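Local coordinates for protein aryl acylamidase (bacterium CSBL00001, PDB 4YJ6) that probably hydrolyses the amide bond of aryl acylamides, as an aryl acylamidase of the amidase signature family of hydrolases, at residues A[83-87]-A[133-137]; A[113-117]-A[206-210]; A[197-203]-A[223-229]. All blocks are in the same frame, centred on the assembly; numbering follows the deposited sequence.

Contact 1: A[83-87]-A[133-137]; sequences MKDLF and SPVYG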
loop_
_atom_site.group_PDB
_atom_site.type_symbol
_atom_site.label_atom_id
_atom_site.label_comp_id
_atom_site.label_asym_id
_atom_site.label_seq_id
_atom_site.Cartn_x
_atom_site.Cartn_y
_atom_site.Cartn_z
HETATM N N MSE A 83 6.229 7.986 6.265
HETATM C CA MSE A 83 4.783 7.954 5.934
HETATM C C MSE A 83 4.693 8.335 4.456
HETATM O O MSE A 83 5.704 8.745 3.820
HETATM C CB MSE A 83 4.000 8.952 6.792
HETATM C CG MSE A 83 4.396 10.362 6.399
HETATM SE SE MSE A 83 3.308 11.632 7.308
HETATM C CE MSE A 83 1.537 11.180 6.631
ATOM N N LYS A 84 3.489 8.211 3.913
ATOM C CA LYS A 84 3.249 8.491 2.485
ATOM C C LYS A 84 2.695 9.899 2.259
ATOM O O LYS A 84 1.761 10.336 2.958
ATOM C CB LYS A 84 2.242 7.461 1.980
ATOM C CG LYS A 84 1.801 7.662 0.508
ATOM C CD LYS A 84 0.898 6.476 0.143
ATOM C CE LYS A 84 0.249 6.714 -1.209
ATOM N NZ LYS A 84 -0.619 5.574 -1.569
ATOM N N ASP A 85 3.213 10.586 1.241
ATOM C CA ASP A 85 2.730 11.916 0.888
ATOM C C ASP A 85 1.462 11.861 -0.006
ATOM O O ASP A 85 1.489 12.273 -1.172
ATOM C CB ASP A 85 3.877 12.668 0.164
ATOM C CG ASP A 85 3.489 14.086 -0.232
ATOM O OD1 ASP A 85 2.517 14.624 0.353
ATOM O OD2 ASP A 85 4.208 14.663 -1.105
ATOM N N LEU A 86 0.348 11.376 0.543
ATOM C CA LEU A 86 -0.923 11.387 -0.171
ATOM C C LEU A 86 -1.997 11.599 0.894
ATOM O O LEU A 86 -2.241 10.709 1.710
ATOM C CB LEU A 86 -1.154 10.062 -0.939
ATOM C CG LEU A 86 -2.529 10.001 -1.616
ATOM C CD1 LEU A 86 -2.692 11.156 -2.649
ATOM C CD2 LEU A 86 -2.709 8.639 -2.308
ATOM N N PHE A 87 -2.571 12.810 0.909
ATOM C CA PHE A 87 -3.415 13.263 2.013
ATOM C C PHE A 87 -2.693 13.094 3.356
ATOM O O PHE A 87 -3.310 12.811 4.383
ATOM C CB PHE A 87 -4.768 12.565 1.985
ATOM C CG PHE A 87 -5.565 12.914 0.757
ATOM C CD1 PHE A 87 -6.255 14.134 0.693
ATOM C CD2 PHE A 87 -5.575 12.071 -0.348
ATOM C CE1 PHE A 87 -6.975 14.483 -0.431
ATOM C CE2 PHE A 87 -6.305 12.413 -1.496
ATOM C CZ PHE A 87 -7.002 13.603 -1.537
ATOM N N SER A 133 4.157 9.667 -4.110
ATOM C CA SER A 133 2.900 9.119 -4.640
ATOM C C SER A 133 2.620 9.870 -5.949
ATOM O O SER A 133 3.057 11.014 -6.102
ATOM C CB SER A 133 1.749 9.375 -3.614
ATOM O OG SER A 133 0.429 9.153 -4.170
ATOM N N PRO A 134 1.885 9.242 -6.886
ATOM C CA PRO A 134 1.325 9.961 -8.030
ATOM C C PRO A 134 0.241 10.934 -7.575
ATOM O O PRO A 134 -0.322 10.818 -6.467
ATOM C CB PRO A 134 0.671 8.843 -8.859
ATOM C CG PRO A 134 0.201 7.862 -7.800
ATOM C CD PRO A 134 1.385 7.852 -6.813
ATOM N N VAL A 135 -0.056 11.903 -8.425
ATOM C CA VAL A 135 -0.991 12.965 -8.082
ATOM C C VAL A 135 -2.343 12.383 -7.693
ATOM O O VAL A 135 -2.913 11.589 -8.420
ATOM C CB VAL A 135 -1.164 13.967 -9.261
ATOM C CG1 VAL A 135 -2.354 14.900 -9.015
ATOM C CG2 VAL A 135 0.163 14.748 -9.509
ATOM N N TYR A 136 -2.826 12.777 -6.517
ATOM C CA TYR A 136 -4.126 12.336 -5.994
ATOM C C TYR A 136 -4.241 10.804 -5.922
ATOM O O TYR A 136 -5.352 10.263 -5.825
ATOM C CB TYR A 136 -5.289 12.929 -6.821
ATOM C CG TYR A 136 -5.751 14.303 -6.356
ATOM C CD1 TYR A 136 -6.282 14.462 -5.093
ATOM C CD2 TYR A 136 -5.666 15.440 -7.187
ATOM C CE1 TYR A 136 -6.723 15.710 -4.645
ATOM C CE2 TYR A 136 -6.103 16.684 -6.753
ATOM C CZ TYR A 136 -6.623 16.812 -5.482
ATOM O OH TYR A 136 -7.066 18.028 -5.009
ATOM N N GLY A 137 -3.104 10.115 -5.895
ATOM C CA GLY A 137 -3.108 8.650 -5.855
ATOM C C GLY A 137 -3.691 7.995 -7.112
ATOM O O GLY A 137 -3.928 6.798 -7.115
HETATM O O HOH W 1 4.521 12.723 -3.294
#

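Contact 2: A[113-117]-A[206-210]; sequences WSTYP and RVPFK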
loop_
_atom_site.group_PDB
_atom_site.type_symbol
_atom_site.label_atom_id
_atom_site.label_comp_id
_atom_site.label_asym_id
_atom_site.label_seq_id
_atom_site.Cartn_x
_atom_site.Cartn_y
_atom_site.Cartn_z
ATOM N N TRP A 113 -4.034 14.631 12.227
ATOM C CA TRP A 113 -3.118 13.514 11.938
ATOM C C TRP A 113 -3.755 12.491 11.039
ATOM O O TRP A 113 -4.935 12.184 11.190
ATOM C CB TRP A 113 -2.744 12.768 13.212
ATOM C CG TRP A 113 -1.884 13.532 14.166
ATOM C CD1 TRP A 113 -2.278 14.518 15.035
ATOM C CD2 TRP A 113 -0.474 13.349 14.371
ATOM N NE1 TRP A 113 -1.187 14.960 15.764
ATOM C CE2 TRP A 113 -0.079 14.249 15.391
ATOM C CE3 TRP A 113 0.483 12.485 13.821
ATOM C CZ2 TRP A 113 1.233 14.327 15.844
ATOM C CZ3 TRP A 113 1.780 12.550 14.284
ATOM C CH2 TRP A 113 2.152 13.484 15.276
ATOM N N SER A 114 -2.966 11.923 10.129
ATOM C CA SER A 114 -3.398 10.692 9.458
ATOM C C SER A 114 -2.899 9.510 10.293
ATOM O O SER A 114 -2.057 9.670 11.175
ATOM C CB SER A 114 -2.934 10.657 8.017
ATOM O OG SER A 114 -1.564 10.878 7.919
ATOM N N THR A 115 -3.432 8.315 10.040
ATOM C CA THR A 115 -3.310 7.240 11.038
ATOM C C THR A 115 -1.904 6.704 11.189
ATOM O O THR A 115 -1.439 6.491 12.305
ATOM C CB THR A 115 -4.231 6.092 10.654
ATOM O OG1 THR A 115 -5.567 6.613 10.617
ATOM C CG2 THR A 115 -4.107 4.936 11.700
ATOM N N TYR A 116 -1.227 6.439 10.084
ATOM C CA TYR A 116 0.094 5.808 10.191
ATOM C C TYR A 116 1.096 6.650 11.050
ATOM O O TYR A 116 1.650 6.120 11.980
ATOM C CB TYR A 116 0.637 5.505 8.795
ATOM C CG TYR A 116 1.898 4.710 8.802
ATOM C CD1 TYR A 116 1.840 3.307 8.819
ATOM C CD2 TYR A 116 3.139 5.337 8.722
ATOM C CE1 TYR A 116 2.976 2.553 8.809
ATOM C CE2 TYR A 116 4.307 4.569 8.694
ATOM C CZ TYR A 116 4.200 3.180 8.727
ATOM O OH TYR A 116 5.322 2.400 8.698
ATOM N N PRO A 117 1.314 7.945 10.729
ATOM C CA PRO A 117 2.281 8.702 11.561
ATOM C C PRO A 117 1.863 8.792 13.040
ATOM O O PRO A 117 2.706 8.670 13.928
ATOM C CB PRO A 117 2.331 10.080 10.886
ATOM C CG PRO A 117 1.008 10.235 10.141
ATOM C CD PRO A 117 0.773 8.765 9.614
ATOM N N ARG A 206 -10.658 -2.031 10.458
ATOM C CA ARG A 206 -9.604 -2.604 11.297
ATOM C C ARG A 206 -8.590 -1.540 11.726
ATOM O O ARG A 206 -8.227 -1.463 12.892
ATOM C CB ARG A 206 -8.893 -3.741 10.518
ATOM C CG ARG A 206 -7.804 -4.468 11.326
ATOM C CD ARG A 206 -8.417 -5.239 12.507
ATOM N NE ARG A 206 -9.207 -6.352 12.000
ATOM C CZ ARG A 206 -10.275 -6.875 12.612
ATOM N NH1 ARG A 206 -10.741 -6.391 13.752
ATOM N NH2 ARG A 206 -10.885 -7.932 12.059
ATOM N N VAL A 207 -8.131 -0.734 10.780
ATOM C CA VAL A 207 -7.242 0.422 11.077
ATOM C C VAL A 207 -8.038 1.702 10.806
ATOM O O VAL A 207 -8.691 1.835 9.763
ATOM C CB VAL A 207 -6.009 0.379 10.126
ATOM C CG1 VAL A 207 -5.074 1.618 10.306
ATOM C CG2 VAL A 207 -5.234 -0.905 10.341
ATOM N N PRO A 208 -8.028 2.651 11.738
ATOM C CA PRO A 208 -8.833 3.861 11.518
ATOM C C PRO A 208 -8.439 4.577 10.234
ATOM O O PRO A 208 -7.250 4.594 9.882
ATOM C CB PRO A 208 -8.475 4.772 12.731
ATOM C CG PRO A 208 -7.896 3.855 13.781
ATOM C CD PRO A 208 -7.302 2.644 13.036
ATOM N N PHE A 209 -9.414 5.137 9.520
ATOM C CA PHE A 209 -9.111 6.008 8.394
ATOM C C PHE A 209 -9.895 7.289 8.607
ATOM O O PHE A 209 -11.109 7.225 8.805
ATOM C CB PHE A 209 -9.544 5.363 7.056
ATOM C CG PHE A 209 -8.903 6.042 5.872
ATOM C CD1 PHE A 209 -9.386 7.261 5.420
ATOM C CD2 PHE A 209 -7.774 5.498 5.288
ATOM C CE1 PHE A 209 -8.762 7.932 4.359
ATOM C CE2 PHE A 209 -7.129 6.149 4.208
ATOM C CZ PHE A 209 -7.635 7.373 3.744
ATOM N N LYS A 210 -9.201 8.430 8.615
ATOM C CA LYS A 210 -9.854 9.708 8.887
ATOM C C LYS A 210 -10.094 10.414 7.568
ATOM O O LYS A 210 -9.135 10.858 6.905
ATOM C CB LYS A 210 -8.962 10.559 9.821
ATOM C CG LYS A 210 -9.581 11.932 10.108
ATOM C CD LYS A 210 -8.791 12.811 11.112
ATOM C CE LYS A 210 -8.660 12.139 12.482
ATOM N NZ LYS A 210 -9.973 11.889 13.214
HETATM O O HOH W 2 -6.169 8.531 8.018
#

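Contact 3: A[197-203]-A[223-229]; sequences TYGFQPS and YEGPITR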
loop_
_atom_site.group_PDB
_atom_site.type_symbol
_atom_site.label_atom_id
_atom_site.label_comp_id
_atom_site.label_asym_id
_atom_site.label_seq_id
_atom_site.Cartn_x
_atom_site.Cartn_y
_atom_site.Cartn_z
ATOM N N THR A 197 7.907 -7.130 -2.009
ATOM C CA THR A 197 7.621 -6.861 -0.607
ATOM C C THR A 197 6.214 -7.307 -0.230
ATOM O O THR A 197 5.401 -7.654 -1.089
ATOM C CB THR A 197 7.851 -5.390 -0.277
ATOM O OG1 THR A 197 7.165 -4.560 -1.226
ATOM C CG2 THR A 197 9.378 -5.075 -0.340
ATOM N N TYR A 198 5.974 -7.382 1.077
ATOM C CA TYR A 198 4.689 -7.856 1.581
ATOM C C TYR A 198 3.813 -6.660 1.904
ATOM O O TYR A 198 4.199 -5.795 2.702
ATOM C CB TYR A 198 4.957 -8.688 2.815
ATOM C CG TYR A 198 3.699 -9.261 3.458
ATOM C CD1 TYR A 198 2.982 -10.292 2.835
ATOM C CD2 TYR A 198 3.237 -8.781 4.681
ATOM C CE1 TYR A 198 1.858 -10.834 3.430
ATOM C CE2 TYR A 198 2.101 -9.302 5.277
ATOM C CZ TYR A 198 1.414 -10.321 4.648
ATOM O OH TYR A 198 0.305 -10.835 5.238
ATOM N N GLY A 199 2.634 -6.590 1.295
ATOM C CA GLY A 199 1.767 -5.438 1.489
ATOM C C GLY A 199 0.485 -5.909 2.134
ATOM O O GLY A 199 -0.232 -6.709 1.525
ATOM N N PHE A 200 0.166 -5.393 3.329
ATOM C CA PHE A 200 -1.008 -5.869 4.073
ATOM C C PHE A 200 -2.134 -4.829 4.063
ATOM O O PHE A 200 -1.962 -3.739 4.643
ATOM C CB PHE A 200 -0.664 -6.206 5.545
ATOM C CG PHE A 200 -1.771 -6.966 6.226
ATOM C CD1 PHE A 200 -1.806 -8.353 6.152
ATOM C CD2 PHE A 200 -2.791 -6.308 6.881
ATOM C CE1 PHE A 200 -2.838 -9.082 6.740
ATOM C CE2 PHE A 200 -3.830 -7.018 7.479
ATOM C CZ PHE A 200 -3.860 -8.411 7.386
ATOM N N GLN A 201 -3.261 -5.168 3.424
ATOM C CA GLN A 201 -4.446 -4.293 3.341
ATOM C C GLN A 201 -5.503 -4.834 4.321
ATOM O O GLN A 201 -6.118 -5.882 4.072
ATOM C CB GLN A 201 -4.985 -4.242 1.888
ATOM C CG GLN A 201 -6.365 -3.512 1.750
ATOM C CD GLN A 201 -7.460 -4.510 1.469
ATOM O OE1 GLN A 201 -7.377 -5.257 0.485
ATOM N NE2 GLN A 201 -8.474 -4.566 2.329
ATOM N N PRO A 202 -5.714 -4.131 5.432
ATOM C CA PRO A 202 -6.588 -4.684 6.479
ATOM C C PRO A 202 -8.064 -4.653 6.116
ATOM O O PRO A 202 -8.480 -3.927 5.195
ATOM C CB PRO A 202 -6.358 -3.725 7.700
ATOM C CG PRO A 202 -5.304 -2.771 7.293
ATOM C CD PRO A 202 -5.181 -2.801 5.779
ATOM N N SER A 203 -8.871 -5.404 6.873
ATOM C CA SER A 203 -10.322 -5.344 6.732
ATOM C C SER A 203 -10.800 -3.918 6.891
ATOM O O SER A 203 -10.248 -3.187 7.713
ATOM C CB SER A 203 -10.972 -6.168 7.867
ATOM O OG SER A 203 -10.638 -7.542 7.728
ATOM N N TYR A 223 -7.876 2.440 2.937
ATOM C CA TYR A 223 -7.149 1.806 4.019
ATOM C C TYR A 223 -5.754 2.383 4.186
ATOM O O TYR A 223 -5.105 2.771 3.197
ATOM C CB TYR A 223 -6.904 0.340 3.644
ATOM C CG TYR A 223 -8.110 -0.432 3.157
ATOM C CD1 TYR A 223 -9.020 -0.986 4.084
ATOM C CD2 TYR A 223 -8.328 -0.644 1.795
ATOM C CE1 TYR A 223 -10.122 -1.732 3.659
ATOM C CE2 TYR A 223 -9.461 -1.411 1.361
ATOM C CZ TYR A 223 -10.333 -1.927 2.309
ATOM O OH TYR A 223 -11.409 -2.690 1.921
ATOM N N GLU A 224 -5.259 2.405 5.430
ATOM C CA GLU A 224 -3.815 2.563 5.666
ATOM C C GLU A 224 -3.251 1.247 6.165
ATOM O O GLU A 224 -3.930 0.501 6.889
ATOM C CB GLU A 224 -3.557 3.661 6.715
ATOM C CG GLU A 224 -4.098 5.047 6.243
ATOM C CD GLU A 224 -3.434 6.246 6.892
ATOM O OE1 GLU A 224 -2.239 6.191 7.250
ATOM O OE2 GLU A 224 -4.147 7.271 7.036
ATOM N N GLY A 225 -2.022 0.936 5.778
ATOM C CA GLY A 225 -1.416 -0.303 6.238
ATOM C C GLY A 225 0.058 -0.356 5.888
ATOM O O GLY A 225 0.567 0.512 5.202
ATOM N N PRO A 226 0.738 -1.395 6.369
ATOM C CA PRO A 226 2.187 -1.526 6.259
ATOM C C PRO A 226 2.655 -2.255 4.998
ATOM O O PRO A 226 1.981 -3.177 4.527
ATOM C CB PRO A 226 2.539 -2.342 7.494
ATOM C CG PRO A 226 1.370 -3.292 7.619
ATOM C CD PRO A 226 0.148 -2.463 7.184
ATOM N N ILE A 227 3.818 -1.834 4.499
ATOM C CA ILE A 227 4.590 -2.616 3.534
ATOM C C ILE A 227 5.883 -3.039 4.235
ATOM O O ILE A 227 6.546 -2.205 4.828
ATOM C CB ILE A 227 4.879 -1.771 2.285
ATOM C CG1 ILE A 227 3.552 -1.412 1.612
ATOM C CG2 ILE A 227 5.842 -2.532 1.282
ATOM C CD1 ILE A 227 3.676 -0.401 0.456
ATOM N N THR A 228 6.205 -4.335 4.209
ATOM C CA THR A 228 7.351 -4.862 4.969
ATOM C C THR A 228 8.090 -5.906 4.121
ATOM O O THR A 228 7.667 -6.227 3.022
ATOM C CB THR A 228 6.892 -5.589 6.246
ATOM O OG1 THR A 228 6.002 -6.656 5.891
ATOM C CG2 THR A 228 6.166 -4.634 7.200
ATOM N N ARG A 229 9.180 -6.464 4.644
ATOM C CA ARG A 229 9.852 -7.566 3.952
ATOM C C ARG A 229 9.475 -8.892 4.572
ATOM O O ARG A 229 9.669 -9.933 3.935
ATOM C CB ARG A 229 11.389 -7.415 3.981
ATOM C CG ARG A 229 11.886 -6.217 3.128
ATOM C CD ARG A 229 13.418 -6.103 3.058
ATOM N NE ARG A 229 13.976 -5.897 4.386
ATOM C CZ ARG A 229 14.081 -4.706 4.985
ATOM N NH1 ARG A 229 13.746 -3.579 4.358
ATOM N NH2 ARG A 229 14.562 -4.659 6.213
#

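Contact 1: A[83-87]-A[133-137]
Leu86 lies over the turn at Tyr136 and Gly137. Its CD1 is 3.4 Å from Gly137 N and 3.6 Å from Tyr136 C. A side chain at Gly137 would run into Leu86 CD2, so glycine makes room for this packing. Leu86 CD2 also sits 3.7 Å from Ser133 OG. That hydroxyl donates to Pro134 O (2.9 Å), within its own segment. Phe87 CZ lies 3.7 Å from Tyr136 CD1, at the edge of the tyrosine ring. The ring planes are oblique, at 46°. Tyr136 OH bonds Ser333 on helix 315-339. Asp85, the centre of an inverse gamma turn, is linked to the loop by water 1. The water donates to Asp85 OD2 (2.9 Å) and accepts from Ser133 N (3.2 Å). Asp85 OD2 also bonds Thr96. Lys84 CE passes 3.8 Å from Ser133 OG, and Lys84 NZ hydrogen-bonds Ser163, Ser164 and Thr182. This placing is consistent with the lysine of the Ser-cisSer-Lys triad of amidase signature enzymes. With no direct hydrogen bond between the segments, shape and one water join them beside the probable active site.

Contact 2: A[113-117]-A[206-210]
Val207 is the first residue of 206-210 to meet the helix start. Its CA-to-CB bond points toward 113-117, and its CG1 is 3.7 Å from Thr115 CG2. The same side chain packs on Met238 and Leu241 of helix 231-241, so Thr115 meets the border of an apolar cluster. Pro208 gives the one direct hydrogen bond of the contact. Thr115 OG1 donates to Pro208 O at 2.7 Å, and the CA atoms of Thr115 and Pro208 are 6.5 Å apart. Thr115 is the first residue of helix 115-122. This helix lies in a beta-alpha-beta crossover, between the parallel neighbouring strands 80-84 and 126-131. The segment 206-210 belongs to the long connection between the antiparallel strands 198-201 and 223-228. Ser114 holds the N-cap position, but its side chain makes no capping bond. The carboxylate of Glu224, on strand 223-228, probably accepts from the amides of Thr115 and Tyr116. Phe209 directs its CA-to-CB bond away from the helix, while Phe209 CA lies 4.2 Å from Thr115 OG1. Lys210 closes the segment at the exposed side. Its N donates to water 2 (3.1 Å), and the water donates to Thr115 OG1 (3.3 Å). The Thr115 hydroxyl is thus both donor and acceptor. The aliphatic part of Lys210 passes over the backbone of Trp113, with Lys210 CD 3.9 Å from Trp113 O.

Contact 3: A[197-203]-A[223-229]
Three backbone hydrogen bonds join the strands. Tyr198 N donates to Thr228 O (2.8 Å), and Thr228 N returns a bond to Tyr198 O (2.9 Å). Phe200 N donates to Pro226 O (3.1 Å). Tyr198 O also receives a CA-H...O contact from Ile227 CA (3.3 Å). The strands are antiparallel, at 168°, inside the large mixed sheet of the amidase fold. Their other backbone edges are used too: Gly199 and Gln201 pair with Ser445 and Ser443, Gly225 and Ile227 with Gly181 and Ala179. Pro226 has no N-H to give back to Phe200, which fits Phe200 O being buried with no partner in the model. Glu224 O is also buried without one, 3.6 Å from Pro202 CG. Gln201 CG makes a CH-pi contact over the face of the Tyr223 ring, 3.8 Å from its centroid. Gln201 NE2 donates to Pro202 O (2.9 Å) and also bonds His441 O, while OE1 takes Ser443 and Thr436. Tyr223 OH bonds Thr436 O, and Tyr198 OH bonds Ser474.

Contact 3 is the core contact, buried throughout, with its centre about 6 Å from the centre of the chain. Contacts 1 and 2 are partly buried, and each has an exposed residue. Backbone bonding dominates contact 3. Contact 2 relies on one hydroxyl and a water, contact 1 on side-chain fit and a water. Contacts 1 and 2 share the unit of strand 80-84 and helix 115-122: Met83, modelled as selenomethionine, packs its CE 3.4 Å from Ser114 OG. Contacts 2 and 3 meet where Val207 CG2 packs 3.6 Å from Pro202 CG, and where Glu224 of the large sheet reaches the helix start. Contacts 1 and 3 do not touch.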